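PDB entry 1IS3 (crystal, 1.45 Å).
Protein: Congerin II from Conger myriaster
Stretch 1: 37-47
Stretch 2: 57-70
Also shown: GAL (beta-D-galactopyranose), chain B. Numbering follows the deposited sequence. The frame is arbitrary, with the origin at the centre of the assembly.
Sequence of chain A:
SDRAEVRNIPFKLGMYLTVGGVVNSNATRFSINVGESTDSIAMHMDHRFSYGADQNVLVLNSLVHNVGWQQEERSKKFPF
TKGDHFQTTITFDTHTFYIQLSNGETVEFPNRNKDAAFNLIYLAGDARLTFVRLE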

# COMPACT_ATOMS: atom_id res chain seq x y z
N SER A 37 7.17 12.41 2.01
CA SER A 37 6.01 13.04 2.60
C SER A 37 5.31 13.82 1.47
O SER A 37 5.83 13.90 0.35
N THR A 38 4.17 14.45 1.70
CA THR A 38 3.54 15.25 0.67
C THR A 38 4.31 16.55 0.38
O THR A 38 3.86 17.31 -0.49
N ASP A 39 5.40 16.84 1.12
CA ASP A 39 6.23 18.01 0.88
C ASP A 39 7.68 17.62 0.56
O ASP A 39 8.57 18.47 0.54
N SER A 40 7.95 16.34 0.30
CA SER A 40 9.29 15.88 0.02
C SER A 40 9.09 14.74 -0.97
O SER A 40 8.78 13.61 -0.57
N ILE A 41 9.19 15.02 -2.29
CA ILE A 41 8.84 14.03 -3.32
C ILE A 41 10.03 13.92 -4.26
O ILE A 41 10.45 14.93 -4.87
N ALA A 42 10.59 12.73 -4.35
CA ALA A 42 11.73 12.50 -5.23
C ALA A 42 11.32 12.35 -6.72
O ALA A 42 12.04 12.74 -7.65
N MET A 43 10.13 11.79 -6.96
CA MET A 43 9.66 11.64 -8.33
C MET A 43 8.16 11.93 -8.32
O MET A 43 7.39 11.18 -7.71
N HIS A 44 7.77 13.09 -8.87
CA HIS A 44 6.39 13.48 -9.09
C HIS A 44 6.10 13.25 -10.58
O HIS A 44 6.82 13.83 -11.39
N MET A 45 5.10 12.47 -11.01
CA MET A 45 4.80 12.26 -12.41
C MET A 45 3.35 12.74 -12.58
O MET A 45 2.38 12.09 -12.12
N ASP A 46 3.17 13.90 -13.18
CA ASP A 46 1.86 14.49 -13.32
C ASP A 46 1.33 14.22 -14.72
O ASP A 46 2.05 14.34 -15.72
N HIS A 47 0.07 13.82 -14.81
CA HIS A 47 -0.57 13.42 -16.05
C HIS A 47 -1.57 14.52 -16.34
O HIS A 47 -2.60 14.60 -15.65
N VAL A 57 0.05 15.93 -21.70
CA VAL A 57 1.50 15.91 -21.50
C VAL A 57 1.79 15.32 -20.12
O VAL A 57 0.96 15.41 -19.19
N LEU A 58 2.95 14.66 -20.03
CA LEU A 58 3.45 14.21 -18.75
C LEU A 58 4.46 15.24 -18.26
O LEU A 58 5.27 15.72 -19.06
N VAL A 59 4.42 15.61 -16.99
CA VAL A 59 5.40 16.53 -16.43
C VAL A 59 6.02 15.82 -15.22
O VAL A 59 5.29 15.34 -14.32
N LEU A 60 7.35 15.72 -15.18
CA LEU A 60 8.07 15.08 -14.08
C LEU A 60 8.93 16.09 -13.32
O LEU A 60 9.54 16.99 -13.92
N ASN A 61 8.96 15.98 -11.99
CA ASN A 61 9.75 16.89 -11.18
C ASN A 61 9.98 16.36 -9.77
O ASN A 61 9.46 15.29 -9.43
N SER A 62 10.81 17.02 -8.97
CA SER A 62 11.01 16.70 -7.58
C SER A 62 10.63 17.94 -6.79
O SER A 62 10.72 19.10 -7.26
N LEU A 63 10.21 17.69 -5.55
CA LEU A 63 9.76 18.69 -4.62
C LEU A 63 10.63 18.54 -3.39
O LEU A 63 10.71 17.44 -2.83
N VAL A 64 11.27 19.64 -2.99
CA VAL A 64 12.15 19.65 -1.82
C VAL A 64 11.42 20.33 -0.66
O VAL A 64 10.83 21.40 -0.83
N HIS A 65 11.47 19.70 0.52
CA HIS A 65 10.74 20.17 1.68
C HIS A 65 11.14 21.60 2.05
O HIS A 65 12.33 21.92 2.11
N ASN A 66 10.15 22.45 2.25
CA ASN A 66 10.34 23.86 2.58
C ASN A 66 11.16 24.62 1.55
O ASN A 66 11.64 25.71 1.83
N VAL A 67 11.31 24.10 0.32
CA VAL A 67 12.07 24.77 -0.73
C VAL A 67 11.18 24.87 -1.98
O VAL A 67 10.95 25.98 -2.47
N GLY A 68 10.62 23.77 -2.51
CA GLY A 68 9.74 23.85 -3.66
C GLY A 68 10.18 22.93 -4.80
O GLY A 68 11.07 22.08 -4.67
N TRP A 69 9.51 23.18 -5.93
CA TRP A 69 9.68 22.40 -7.14
C TRP A 69 10.99 22.73 -7.84
O TRP A 69 11.40 23.90 -7.84
N GLN A 70 11.66 21.72 -8.39
CA GLN A 70 12.93 21.88 -9.05
C GLN A 70 12.72 22.01 -10.56
O GLN A 70 11.70 22.58 -10.97

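What forms the apolar centre of the contact? Ile41 (chi1 m, chi2 t) and Leu63 (chi1 t, chi2 p) are bridge partners on one face of the sheet, with Ile41 CD1 3.9 Å from Leu63 CD2. Trp69 (chi1 m) brings its ring end over the same patch, CH2 lying 4.3 Å from Ile41 CD1.

What packs on the face with Met45? Its extended t, t, t chain carries CE to 3.5 Å from Leu58 CD1, while Leu58 (m, t) also lays CD2 over one face of the His47 ring, 3.5 Å from His47 CD2.

How does the apolar patch become a sugar site? Trp69 turns its edge toward the face of the His44 ring (chi1 t), with CH2 3.5 Å from His44 CG, and lays its own ring face against galactose, CE2 being 3.7 Å from GAL C4. His44 NE2 hydrogen-bonds GAL O4 at 2.8 Å, and Asn61 ND2 (chi1 t) donates to GAL O6 at 2.8 Å.

What closes the polar edge? Asp39 (chi1 t) starts sideways, but its carboxylate reaches back: OD1 accepts from Asn66 N at 3.1 Å and, weakly, from His65 ND1 at 2.7 Å. Water 1 bridges Asp39 OD2 and Val64 O, 2.8 Å from each. Water 2 donates to Ser40 OG at 2.8 Å and accepts from His65 N at 2.9 Å.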

# COMPACT_ATOMS: atom_id res chain seq x y z
CB SER A 37 6.47 14.01 3.72
OG SER A 37 7.14 15.18 3.23
CB THR A 38 2.05 15.58 1.07
OG1 THR A 38 2.14 16.34 2.26
CG2 THR A 38 1.14 14.32 1.19
CB ASP A 39 6.23 18.97 2.10
CG ASP A 39 6.65 20.39 1.74
OD1 ASP A 39 7.46 20.99 2.46
OD2 ASP A 39 6.18 20.89 0.72
CB SER A 40 9.89 15.39 1.33
OG SER A 40 11.21 14.95 1.04
CB ILE A 41 7.56 14.48 -4.12
CG1 ILE A 41 6.35 14.62 -3.18
CG2 ILE A 41 7.22 13.45 -5.19
CD1 ILE A 41 5.16 15.34 -3.83
CB ALA A 42 12.48 11.23 -4.79
CB MET A 43 9.94 10.22 -8.80
CG MET A 43 9.86 9.97 -10.32
SD MET A 43 8.20 10.13 -10.98
CE MET A 43 7.39 8.73 -10.27
CB HIS A 44 6.23 14.96 -8.72
CG HIS A 44 4.90 15.63 -9.15
ND1 HIS A 44 3.70 15.50 -8.60
CD2 HIS A 44 4.76 16.60 -10.15
CE1 HIS A 44 2.84 16.32 -9.18
NE2 HIS A 44 3.49 16.98 -10.11
CB MET A 45 4.94 10.79 -12.66
CG MET A 45 4.58 10.46 -14.07
SD MET A 45 4.64 8.65 -14.25
CE MET A 45 4.94 8.73 -15.98
CB ASP A 46 1.99 15.97 -13.03
CG ASP A 46 0.68 16.65 -12.72
OD1 ASP A 46 -0.24 16.02 -12.22
OD2 ASP A 46 0.56 17.85 -12.97
CB HIS A 47 -1.31 12.07 -15.91
CG HIS A 47 -0.45 10.94 -15.38
ND1 HIS A 47 0.06 10.86 -14.14
CD2 HIS A 47 -0.14 9.79 -16.05
CE1 HIS A 47 0.66 9.69 -14.02
NE2 HIS A 47 0.53 9.07 -15.17
CB VAL A 57 2.03 17.41 -21.67
CG1 VAL A 57 1.40 18.32 -20.68
CG2 VAL A 57 3.54 17.47 -21.47
CB LEU A 58 4.18 12.85 -18.81
CG LEU A 58 3.35 11.57 -19.01
CD1 LEU A 58 4.32 10.37 -19.05
CD2 LEU A 58 2.33 11.39 -17.90
CB VAL A 59 4.70 17.84 -16.00
CG1 VAL A 59 5.69 18.80 -15.31
CG2 VAL A 59 4.14 18.54 -17.26
CB LEU A 60 8.96 13.97 -14.63
CG LEU A 60 8.13 12.82 -15.22
CD1 LEU A 60 7.96 13.04 -16.72
CD2 LEU A 60 8.79 11.51 -14.91
CB ASN A 61 9.04 18.26 -11.13
CG ASN A 61 9.96 19.48 -10.94
OD1 ASN A 61 11.12 19.37 -10.59
ND2 ASN A 61 9.47 20.69 -11.13
CB SER A 62 12.46 16.31 -7.38
OG SER A 62 13.30 17.39 -7.79
CB LEU A 63 8.30 18.46 -4.24
CG LEU A 63 7.68 19.39 -3.20
CD1 LEU A 63 7.60 20.81 -3.71
CD2 LEU A 63 6.26 18.94 -2.94
CB VAL A 64 13.46 20.40 -2.18
CG1 VAL A 64 14.39 20.56 -0.95
CG2 VAL A 64 14.19 19.56 -3.24
CB HIS A 65 10.99 19.17 2.82
CG HIS A 65 10.29 19.62 4.10
ND1 HIS A 65 8.99 19.75 4.32
CD2 HIS A 65 10.96 20.07 5.22
CE1 HIS A 65 8.82 20.29 5.52
NE2 HIS A 65 10.01 20.47 6.04
CB ASN A 66 11.01 24.01 3.96
CG ASN A 66 10.71 25.32 4.68
OD1 ASN A 66 11.52 25.80 5.51
ND2 ASN A 66 9.54 25.93 4.48
CB VAL A 67 13.39 23.99 -1.02
CG1 VAL A 67 14.04 24.43 -2.32
CG2 VAL A 67 14.36 24.22 0.12
CB TRP A 69 8.47 22.66 -8.07
CG TRP A 69 7.17 22.03 -7.54
CD1 TRP A 69 6.18 22.80 -6.97
CD2 TRP A 69 6.86 20.68 -7.49
NE1 TRP A 69 5.25 21.96 -6.56
CE2 TRP A 69 5.60 20.68 -6.85
CE3 TRP A 69 7.45 19.46 -7.88
CZ2 TRP A 69 4.94 19.46 -6.60
CZ3 TRP A 69 6.79 18.26 -7.63
CH2 TRP A 69 5.55 18.27 -7.00
CB GLN A 70 13.81 20.68 -8.64
CG GLN A 70 14.02 20.72 -7.11
CD GLN A 70 14.54 22.07 -6.56
OE1 GLN A 70 15.64 22.50 -6.90
NE2 GLN A 70 13.80 22.78 -5.71
C1 GAL B . 3.36 23.00 -11.20
C2 GAL B . 2.16 22.42 -10.46
C3 GAL B . 2.61 21.45 -9.38
C4 GAL B . 3.55 20.39 -9.97
C5 GAL B . 4.69 21.09 -10.69
C6 GAL B . 5.65 20.12 -11.34
O2 GAL B . 1.41 23.47 -9.87
O3 GAL B . 1.48 20.82 -8.79
O4 GAL B . 2.84 19.55 -10.88
O5 GAL B . 4.18 21.95 -11.72
O6 GAL B . 6.74 20.81 -11.93
O HOH W 1 8.29 22.38 -0.42
O HOH W 2 12.88 17.21 0.81